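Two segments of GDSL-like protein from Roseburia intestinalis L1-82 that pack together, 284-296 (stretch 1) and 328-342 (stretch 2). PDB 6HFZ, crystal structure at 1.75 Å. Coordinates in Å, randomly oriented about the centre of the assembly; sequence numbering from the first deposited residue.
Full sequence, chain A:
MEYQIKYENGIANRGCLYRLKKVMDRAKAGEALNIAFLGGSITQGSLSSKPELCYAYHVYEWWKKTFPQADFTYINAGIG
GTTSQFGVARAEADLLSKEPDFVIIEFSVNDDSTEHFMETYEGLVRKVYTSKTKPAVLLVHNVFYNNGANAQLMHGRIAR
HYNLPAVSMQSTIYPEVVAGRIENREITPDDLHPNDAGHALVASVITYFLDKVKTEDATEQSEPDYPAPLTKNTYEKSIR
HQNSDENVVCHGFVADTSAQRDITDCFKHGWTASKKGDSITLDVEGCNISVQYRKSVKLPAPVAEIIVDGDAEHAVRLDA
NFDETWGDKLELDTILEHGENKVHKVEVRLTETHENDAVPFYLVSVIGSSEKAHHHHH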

# COMPACT_ATOMS: atom_id res chain seq x y z
N VAL A 284 21.86 7.81 2.69
CA VAL A 284 20.40 7.97 2.64
C VAL A 284 20.01 9.28 3.31
O VAL A 284 20.12 9.39 4.53
CB VAL A 284 19.67 6.78 3.28
CG1 VAL A 284 18.16 6.96 3.12
CG2 VAL A 284 20.15 5.42 2.72
N GLU A 285 19.52 10.22 2.50
CA GLU A 285 19.05 11.53 2.95
C GLU A 285 17.60 11.44 3.47
O GLU A 285 16.72 10.81 2.85
CB GLU A 285 19.13 12.55 1.82
CG GLU A 285 19.02 13.99 2.31
CD GLU A 285 19.42 15.08 1.31
OE1 GLU A 285 19.38 16.26 1.71
OE2 GLU A 285 19.77 14.76 0.16
N GLY A 286 17.36 12.11 4.60
CA GLY A 286 16.02 12.31 5.15
C GLY A 286 16.06 12.44 6.67
O GLY A 286 17.11 12.30 7.27
N CYS A 287 14.89 12.66 7.28
CA CYS A 287 14.74 12.58 8.72
C CYS A 287 14.23 11.22 9.17
O CYS A 287 14.30 10.91 10.38
CB CYS A 287 13.84 13.68 9.27
SG CYS A 287 12.14 13.63 8.66
N ASN A 288 13.68 10.43 8.24
CA ASN A 288 13.22 9.06 8.54
C ASN A 288 14.02 8.07 7.68
O ASN A 288 14.31 8.37 6.54
CB ASN A 288 11.72 8.84 8.25
CG ASN A 288 10.81 9.88 8.88
OD1 ASN A 288 11.07 10.34 9.98
ND2 ASN A 288 9.78 10.31 8.16
N ILE A 289 14.30 6.90 8.25
CA ILE A 289 14.92 5.78 7.56
C ILE A 289 14.12 4.52 7.84
O ILE A 289 13.88 4.18 8.99
CB ILE A 289 16.37 5.59 7.98
CG1 ILE A 289 17.20 6.87 7.83
CG2 ILE A 289 16.96 4.41 7.24
CD1 ILE A 289 17.44 7.25 6.41
N SER A 290 13.83 3.77 6.78
CA SER A 290 13.19 2.51 6.91
C SER A 290 13.90 1.49 5.99
O SER A 290 14.63 1.85 5.06
CB SER A 290 11.70 2.64 6.68
OG SER A 290 11.38 2.74 5.27
N VAL A 291 13.69 0.22 6.26
CA VAL A 291 14.37 -0.82 5.46
C VAL A 291 13.37 -1.90 5.06
O VAL A 291 12.53 -2.33 5.86
CB VAL A 291 15.54 -1.40 6.26
CG1 VAL A 291 15.08 -2.04 7.56
CG2 VAL A 291 16.32 -2.43 5.46
N GLN A 292 13.47 -2.34 3.79
CA GLN A 292 12.66 -3.41 3.29
C GLN A 292 13.52 -4.66 3.06
O GLN A 292 14.59 -4.55 2.49
CB GLN A 292 12.04 -3.03 1.95
CG GLN A 292 10.89 -2.04 2.02
CD GLN A 292 10.30 -1.93 0.63
OE1 GLN A 292 10.98 -1.47 -0.29
NE2 GLN A 292 9.07 -2.40 0.47
N TYR A 293 13.01 -5.83 3.44
CA TYR A 293 13.75 -7.08 3.33
C TYR A 293 12.80 -8.27 3.37
O TYR A 293 11.66 -8.14 3.83
CB TYR A 293 14.79 -7.24 4.47
CG TYR A 293 14.21 -7.25 5.88
CD1 TYR A 293 13.81 -6.07 6.52
CD2 TYR A 293 14.09 -8.43 6.60
CE1 TYR A 293 13.31 -6.07 7.82
CE2 TYR A 293 13.56 -8.45 7.89
CZ TYR A 293 13.17 -7.27 8.51
OH TYR A 293 12.70 -7.28 9.81
N ARG A 294 13.29 -9.43 2.92
CA ARG A 294 12.44 -10.60 2.89
C ARG A 294 12.40 -11.28 4.26
O ARG A 294 13.44 -11.53 4.89
CB ARG A 294 12.93 -11.61 1.85
CG ARG A 294 12.14 -12.92 1.83
CD ARG A 294 12.53 -13.72 0.59
NE ARG A 294 13.95 -14.07 0.50
CZ ARG A 294 14.61 -14.25 -0.63
NH1 ARG A 294 14.00 -14.09 -1.80
NH2 ARG A 294 15.92 -14.49 -0.62
N LYS A 295 11.19 -11.68 4.67
CA LYS A 295 10.97 -12.66 5.71
C LYS A 295 10.44 -13.92 5.01
O LYS A 295 9.39 -13.90 4.37
CB LYS A 295 10.00 -12.12 6.77
CG LYS A 295 10.61 -11.17 7.79
CD LYS A 295 9.67 -10.79 8.89
CE LYS A 295 10.34 -9.90 9.90
NZ LYS A 295 9.37 -9.17 10.75
N SER A 296 11.22 -15.00 5.12
CA SER A 296 11.10 -16.20 4.32
C SER A 296 10.36 -17.29 5.10
O SER A 296 10.63 -17.52 6.26
CB SER A 296 12.48 -16.68 3.87
OG SER A 296 12.38 -17.98 3.30
N ASP A 328 5.98 -15.72 2.14
CA ASP A 328 7.05 -14.74 2.33
C ASP A 328 6.40 -13.35 2.51
O ASP A 328 5.38 -13.04 1.86
CB ASP A 328 8.00 -14.73 1.13
CG ASP A 328 8.85 -15.98 0.98
OD1 ASP A 328 8.98 -16.74 1.95
OD2 ASP A 328 9.35 -16.20 -0.14
N LYS A 329 6.99 -12.53 3.38
CA LYS A 329 6.53 -11.17 3.59
C LYS A 329 7.64 -10.21 3.13
O LYS A 329 8.85 -10.43 3.42
CB LYS A 329 6.20 -10.95 5.06
CG LYS A 329 5.78 -9.54 5.47
CD LYS A 329 5.53 -9.40 6.96
CE LYS A 329 4.81 -8.12 7.31
NZ LYS A 329 4.84 -7.88 8.77
N LEU A 330 7.21 -9.15 2.46
CA LEU A 330 8.08 -8.00 2.18
C LEU A 330 8.05 -7.05 3.39
O LEU A 330 7.24 -6.13 3.50
CB LEU A 330 7.61 -7.34 0.89
CG LEU A 330 8.34 -6.05 0.53
CD1 LEU A 330 9.85 -6.25 0.55
CD2 LEU A 330 7.87 -5.49 -0.78
N GLU A 331 8.95 -7.30 4.36
CA GLU A 331 8.93 -6.59 5.60
C GLU A 331 9.40 -5.15 5.37
O GLU A 331 10.30 -4.89 4.55
CB GLU A 331 9.74 -7.32 6.66
CG GLU A 331 9.63 -6.70 8.05
CD GLU A 331 8.20 -6.61 8.58
OE1 GLU A 331 7.77 -7.60 9.17
OE2 GLU A 331 7.49 -5.58 8.33
N LEU A 332 8.83 -4.21 6.14
CA LEU A 332 9.32 -2.82 6.16
C LEU A 332 9.39 -2.38 7.62
O LEU A 332 8.34 -2.27 8.27
CB LEU A 332 8.39 -1.93 5.34
CG LEU A 332 8.88 -0.52 5.02
CD1 LEU A 332 8.12 0.06 3.84
CD2 LEU A 332 8.81 0.41 6.21
N ASP A 333 10.60 -2.12 8.11
CA ASP A 333 10.82 -1.74 9.50
C ASP A 333 11.27 -0.30 9.54
O ASP A 333 12.23 0.11 8.81
CB ASP A 333 11.84 -2.63 10.20
CG ASP A 333 11.47 -4.07 10.50
OD1 ASP A 333 10.27 -4.37 10.62
OD2 ASP A 333 12.42 -4.87 10.71
N THR A 334 10.64 0.49 10.41
CA THR A 334 11.06 1.89 10.55
C THR A 334 12.23 1.93 11.55
O THR A 334 12.06 1.41 12.65
CB THR A 334 9.92 2.82 11.00
OG1 THR A 334 8.86 2.77 10.04
CG2 THR A 334 10.39 4.26 11.12
N ILE A 335 13.38 2.47 11.13
CA ILE A 335 14.63 2.40 11.93
C ILE A 335 14.88 3.73 12.65
O ILE A 335 15.30 3.71 13.82
CB ILE A 335 15.84 1.98 11.06
CG1 ILE A 335 15.60 0.66 10.33
CG2 ILE A 335 17.10 1.90 11.89
CD1 ILE A 335 15.10 -0.44 11.21
N LEU A 336 14.71 4.84 11.93
CA LEU A 336 14.84 6.21 12.43
C LEU A 336 13.55 6.93 12.07
O LEU A 336 13.15 6.90 10.91
CB LEU A 336 16.00 6.93 11.74
CG LEU A 336 16.25 8.37 12.21
CD1 LEU A 336 16.66 8.37 13.69
CD2 LEU A 336 17.30 9.07 11.37
N GLU A 337 12.95 7.63 13.05
CA GLU A 337 11.79 8.46 12.77
C GLU A 337 11.93 9.83 13.45
O GLU A 337 12.26 9.92 14.64
CB GLU A 337 10.51 7.76 13.23
CG GLU A 337 9.27 8.52 12.81
CD GLU A 337 7.96 7.78 13.00
OE1 GLU A 337 7.62 7.43 14.16
OE2 GLU A 337 7.25 7.59 11.99
N HIS A 338 11.67 10.88 12.67
CA HIS A 338 11.67 12.27 13.06
C HIS A 338 13.05 12.65 13.63
O HIS A 338 13.13 13.38 14.61
CB HIS A 338 10.53 12.57 14.03
CG HIS A 338 9.17 12.31 13.49
ND1 HIS A 338 8.10 12.12 14.33
CD2 HIS A 338 8.71 12.22 12.22
CE1 HIS A 338 7.01 11.89 13.59
NE2 HIS A 338 7.38 11.94 12.29
N GLY A 339 14.11 12.14 12.99
CA GLY A 339 15.48 12.43 13.30
C GLY A 339 15.95 13.69 12.61
O GLY A 339 15.18 14.48 12.12
N GLU A 340 17.27 13.87 12.58
CA GLU A 340 17.88 14.98 11.94
C GLU A 340 17.82 14.71 10.44
O GLU A 340 18.07 13.58 9.99
CB GLU A 340 19.31 15.17 12.43
CG GLU A 340 20.09 16.25 11.71
CD GLU A 340 21.47 16.48 12.29
OE1 GLU A 340 21.90 17.65 12.26
OE2 GLU A 340 22.11 15.49 12.79
N ASN A 341 17.43 15.74 9.71
CA ASN A 341 17.37 15.70 8.28
C ASN A 341 18.76 15.99 7.70
O ASN A 341 19.20 17.13 7.64
CB ASN A 341 16.32 16.66 7.74
CG ASN A 341 15.88 16.28 6.34
OD1 ASN A 341 16.64 15.68 5.58
ND2 ASN A 341 14.62 16.56 6.04
N LYS A 342 19.44 14.93 7.25
CA LYS A 342 20.79 14.99 6.73
C LYS A 342 21.06 13.72 5.92
O LYS A 342 20.22 12.81 5.87
CB LYS A 342 21.79 15.15 7.89
CG LYS A 342 21.86 13.98 8.86
CD LYS A 342 23.08 14.02 9.78
CE LYS A 342 23.06 12.88 10.78
NZ LYS A 342 24.40 12.62 11.36
O HOH W 1 7.06 -3.36 2.31
O HOH W 2 9.99 -6.54 11.86
O HOH W 3 11.58 -17.65 0.76

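The two stretches pair as antiparallel β-strands, burying 1252 Å² between them. At the start of stretch 1, G286 N donates to K342 O (3.2 Å). G286 has backbone angles (151/179) at which a CB would be jammed against the preceding carbonyl, so glycine suits this position. C287 and N288 then hold the turn that follows the partner strand: G339 N donates to C287 O (2.9 Å), and H338 N donates to the side-chain OD1 of N288 (2.8 Å) in an almost linear bond.

Regular pairing is interrupted at I289, where the register shifts by one residue. I289 N donates to L336 O (2.9 Å), while I289 O accepts from both I335 N (2.8 Å) and L336 N (3.1 Å), the signature of a β-bulge. The CB atoms of I289 and L336 lie 4.0 Å apart on the same face. Beyond the bulge, S290 lies opposite T334 in a non-hydrogen-bonded pair, and V291 exchanges two backbone bonds with D333 (V291 N to D333 O, 2.9 Å; D333 N to V291 O, 3.0 Å). V291 CG1 also packs against I335 CG1 at 3.9 Å.

Q292 projects to the other face, where its CG meets L332 CG at 3.9 Å and water 1 links its NE2 to L330 O. Y293 pairs with E331 through both backbone amides. Its ring receives E331 CB over one face, 4.0 Å from the centroid, while Y293 OH donates to D333 OD2 at 2.6 Å, near the ring plane.

K295 closes the ladder with two 2.9 Å bonds, from K295 N to K329 O and from K329 N to K295 O. Its NZ forms a salt bridge with E331 OE1 (2.7 Å), an oxygen shared with K329 NZ (3.0 Å). Finally, water 3 donates to both S296 OG and D328 OD2.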